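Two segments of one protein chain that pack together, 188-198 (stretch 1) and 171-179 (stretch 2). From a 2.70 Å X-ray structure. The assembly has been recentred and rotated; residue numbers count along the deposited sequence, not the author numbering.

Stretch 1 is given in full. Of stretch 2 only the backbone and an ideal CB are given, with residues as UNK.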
# COMPACT_ATOMS: atom_id res chain seq x y z
N GLY A 188 1.40 -6.96 7.26
CA GLY A 188 0.46 -6.80 8.38
C GLY A 188 1.14 -6.39 9.68
O GLY A 188 0.60 -5.57 10.47
N ARG A 189 2.34 -6.91 9.92
CA ARG A 189 2.95 -6.70 11.21
C ARG A 189 3.30 -5.27 11.49
O ARG A 189 3.35 -4.43 10.60
CB ARG A 189 4.09 -7.65 11.47
CG ARG A 189 5.27 -7.69 10.60
CD ARG A 189 5.98 -8.91 11.25
NE ARG A 189 7.46 -9.05 11.19
CZ ARG A 189 8.31 -8.69 12.15
NH1 ARG A 189 7.92 -8.13 13.27
NH2 ARG A 189 9.59 -8.89 11.99
N ASP A 190 3.43 -5.00 12.78
CA ASP A 190 3.65 -3.65 13.27
C ASP A 190 5.13 -3.42 13.53
O ASP A 190 5.72 -4.03 14.40
CB ASP A 190 2.84 -3.45 14.54
CG ASP A 190 2.89 -2.02 15.05
OD1 ASP A 190 2.08 -1.70 15.94
OD2 ASP A 190 3.74 -1.23 14.55
N MSE A 191 5.75 -2.57 12.74
CA MSE A 191 7.18 -2.38 12.87
C MSE A 191 7.52 -1.04 13.54
O MSE A 191 8.66 -0.58 13.44
CB MSE A 191 7.77 -2.35 11.50
CG MSE A 191 7.20 -3.39 10.57
SE MSE A 191 8.12 -5.08 10.81
CE MSE A 191 6.78 -6.00 11.79
N ALA A 192 6.57 -0.38 14.20
CA ALA A 192 6.93 0.91 14.81
C ALA A 192 8.20 0.94 15.76
O ALA A 192 8.72 2.03 16.04
CB ALA A 192 5.73 1.53 15.48
N ASN A 193 8.68 -0.20 16.29
CA ASN A 193 9.77 -0.13 17.21
C ASN A 193 11.06 0.03 16.44
O ASN A 193 12.08 0.42 16.99
CB ASN A 193 9.88 -1.35 18.14
CG ASN A 193 8.74 -1.43 19.12
OD1 ASN A 193 7.93 -0.54 19.20
ND2 ASN A 193 8.69 -2.50 19.88
N MSE A 194 11.05 -0.28 15.16
CA MSE A 194 12.26 -0.02 14.39
C MSE A 194 12.79 1.44 14.59
O MSE A 194 12.05 2.43 14.81
CB MSE A 194 12.03 -0.28 12.87
CG MSE A 194 12.11 -1.74 12.35
SE MSE A 194 11.58 -1.67 10.55
CE MSE A 194 10.19 -2.88 10.98
N VAL A 195 14.09 1.54 14.45
CA VAL A 195 14.78 2.78 14.53
C VAL A 195 14.21 3.72 13.48
O VAL A 195 14.07 4.95 13.73
CB VAL A 195 16.31 2.53 14.28
CG1 VAL A 195 17.02 3.78 13.90
CG2 VAL A 195 16.94 1.93 15.55
N LEU A 196 13.95 3.16 12.29
CA LEU A 196 13.31 3.92 11.22
C LEU A 196 12.17 4.81 11.74
O LEU A 196 12.04 5.98 11.33
CB LEU A 196 12.69 2.92 10.26
CG LEU A 196 12.66 3.26 8.78
CD1 LEU A 196 11.47 2.54 8.16
CD2 LEU A 196 12.75 4.80 8.45
N PHE A 197 11.34 4.25 12.63
CA PHE A 197 10.22 5.01 13.13
C PHE A 197 10.50 5.74 14.44
O PHE A 197 9.94 6.83 14.66
CB PHE A 197 8.92 4.17 13.19
CG PHE A 197 8.51 3.62 11.85
CD1 PHE A 197 7.75 4.38 10.96
CD2 PHE A 197 8.91 2.34 11.44
CE1 PHE A 197 7.38 3.89 9.72
CE2 PHE A 197 8.53 1.83 10.20
CZ PHE A 197 7.80 2.61 9.33
N GLN A 198 11.33 5.16 15.31
CA GLN A 198 11.66 5.81 16.57
C GLN A 198 12.53 7.08 16.41
O GLN A 198 12.29 8.08 17.08
CB GLN A 198 12.29 4.84 17.52
CG GLN A 198 11.34 3.69 17.97
CD GLN A 198 10.10 4.20 18.69
OE1 GLN A 198 9.00 3.88 18.33
NE2 GLN A 198 10.29 4.99 19.75
N UNK A 171 7.66 -1.89 1.84
CA UNK A 171 6.73 -0.79 1.72
C UNK A 171 6.01 -0.71 3.04
O UNK A 171 5.39 -1.68 3.45
CB UNK A 171 5.76 -0.97 0.55
N UNK A 172 6.14 0.42 3.73
CA UNK A 172 5.48 0.57 5.01
C UNK A 172 4.56 1.77 5.12
O UNK A 172 4.61 2.71 4.31
CB UNK A 172 6.54 0.65 6.11
N UNK A 173 3.67 1.70 6.11
CA UNK A 173 2.81 2.82 6.33
C UNK A 173 3.64 3.76 7.18
O UNK A 173 4.48 3.34 8.03
CB UNK A 173 1.48 2.43 6.99
N UNK A 174 3.42 5.04 6.95
CA UNK A 174 4.01 6.03 7.79
C UNK A 174 3.99 5.69 9.30
O UNK A 174 4.86 6.08 10.03
CB UNK A 174 3.29 7.36 7.55
N UNK A 175 2.99 4.93 9.77
CA UNK A 175 2.90 4.62 11.22
C UNK A 175 3.52 3.30 11.62
O UNK A 175 3.31 2.81 12.73
CB UNK A 175 1.43 4.61 11.66
N UNK A 176 4.26 2.68 10.71
CA UNK A 176 4.98 1.48 11.10
C UNK A 176 4.32 0.19 10.63
O UNK A 176 4.88 -0.89 10.76
CB UNK A 176 5.13 1.45 12.62
N UNK A 177 3.11 0.27 10.10
CA UNK A 177 2.51 -0.95 9.67
C UNK A 177 3.23 -1.34 8.40
O UNK A 177 3.49 -0.46 7.53
CB UNK A 177 1.00 -0.81 9.47
N UNK A 178 3.57 -2.63 8.30
CA UNK A 178 4.22 -3.17 7.13
C UNK A 178 3.20 -3.64 6.08
O UNK A 178 2.39 -4.49 6.36
CB UNK A 178 5.14 -4.32 7.54
N UNK A 179 3.21 -3.08 4.88
CA UNK A 179 2.31 -3.56 3.79
C UNK A 179 2.92 -4.69 2.98
O UNK A 179 2.29 -5.68 2.60
CB UNK A 179 1.96 -2.41 2.84

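Position 171 opens the stretch in an extended strand conformation, and nothing of stretch 1 lies within 5.5 Å of its ideal CB. Many residues would serve. It is Leu-171, whose O accepts a backbone hydrogen bond from the N of the residue at 179, 3.0 Å away.

At 172 the CA-to-CB bond points toward stretch 1, and the ideal CB sits 4.0 Å from Phe-197 CZ. Around it lie the ring, the side chain of Leu-196 and that of Met-191, a selenomethionine. No charge or polar side-chain atom is offered, so an aliphatic group of middling size suits: leucine, isoleucine, valine or methionine. The residue is Leu-172. Its CB meets the edge of the Phe-197 ring, its CD2 lies 3.8 Å from Met-191 CG, and its CD1 lies 4.2 Å from Leu-196 CD1.

Position 173 points sideways, with nothing of stretch 1 near its CB; its carbonyl matters more, O lying 3.4 Å from Phe-197 CE1. Extended angles leading into a tight turn favour a side chain that can accept a backbone hydrogen bond, such as aspartate, asparagine, serine or histidine. His-173 does this through ND1, which takes the N-H of the residue at 175 at 2.9 Å.

At 174 the CB points away, and the backbone angles are those of a type I turn running from 173 to 176. Small or polar residues, or proline, would fit. Ser-174 turns its OG to a partner elsewhere in the structure, while its O approaches Phe-197 CE1 at 3.4 Å.

Position 175 also points away, into space that stretch 1 leaves free. A polar residue common in turns, such as aspartate, asparagine or serine, fits. Asp-175 places OD1 3.1 Å from the backbone N of the residue at 177, a hydrogen bond to the residue just after the turn.

Position 176 is the most tightly prescribed. With phi/psi of 102/-9, a CB would jam against the preceding carbonyl O, and the ideal CB falls 2.8 Å from Ala-192 N, a clash. Glycine answers both constraints. Gly-176 lays its CA over the face of the Phe-197 ring, 3.6 Å from the centroid, and its O receives a hydrogen bond from Met-191 N at 2.7 Å.

At 177 the backbone bridges that of Asp-190, and CB points away, so a long polar chain could run clear of the contact. Arg-177 turns back along its own stretch: NH2 forms a salt bridge with Asp-175 OD2 at 2.7 Å, and NE donates to Asp-175 OD1 at 2.8 Å.

Position 178 points toward stretch 1, its ideal CB 3.8 Å from Met-191 CG; leucine, isoleucine, valine or methionine would suit. Leu-178 fills it, and its CD2 reaches 4.1 Å from Arg-189 CG. Its backbone pairs twice, Leu-178 N donating to Arg-189 O at 2.9 Å and Gly-188 N to Leu-178 O at 2.8 Å.

Position 179 points away and is unconstrained here; it is Leu-179.

Stretch 2, residues 171-179: LLHSDGRLL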
# COMPACT_ATOMS: atom_id res chain seq x y z
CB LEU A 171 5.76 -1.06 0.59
CG LEU A 171 4.65 -0.01 0.46
CD1 LEU A 171 5.19 1.32 0.16
CD2 LEU A 171 3.60 -0.38 -0.56
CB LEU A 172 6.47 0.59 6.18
CG LEU A 172 7.54 -0.50 6.17
CD1 LEU A 172 8.93 0.14 5.80
CD2 LEU A 172 7.61 -1.22 7.49
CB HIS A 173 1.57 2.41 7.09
CG HIS A 173 0.57 3.49 7.21
ND1 HIS A 173 0.68 4.51 8.14
CD2 HIS A 173 -0.59 3.72 6.53
CE1 HIS A 173 -0.37 5.32 8.04
NE2 HIS A 173 -1.14 4.88 7.04
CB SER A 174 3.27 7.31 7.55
OG SER A 174 3.69 8.21 8.50
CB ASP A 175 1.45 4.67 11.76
CG ASP A 175 0.54 3.60 11.15
OD1 ASP A 175 0.97 2.45 10.76
OD2 ASP A 175 -0.66 3.94 11.05
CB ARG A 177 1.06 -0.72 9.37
CG ARG A 177 0.16 -0.81 10.59
CD ARG A 177 -1.23 -0.42 10.19
NE ARG A 177 -1.30 1.01 9.91
CZ ARG A 177 -2.33 1.59 9.30
NH1 ARG A 177 -3.38 0.87 8.85
NH2 ARG A 177 -2.32 2.90 9.15
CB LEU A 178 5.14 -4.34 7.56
CG LEU A 178 5.69 -5.21 6.38
CD1 LEU A 178 6.70 -4.47 5.54
CD2 LEU A 178 6.29 -6.49 6.83
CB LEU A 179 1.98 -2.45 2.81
CG LEU A 179 0.87 -1.51 3.23
CD1 LEU A 179 1.47 -0.48 4.19
CD2 LEU A 179 0.20 -0.85 1.99
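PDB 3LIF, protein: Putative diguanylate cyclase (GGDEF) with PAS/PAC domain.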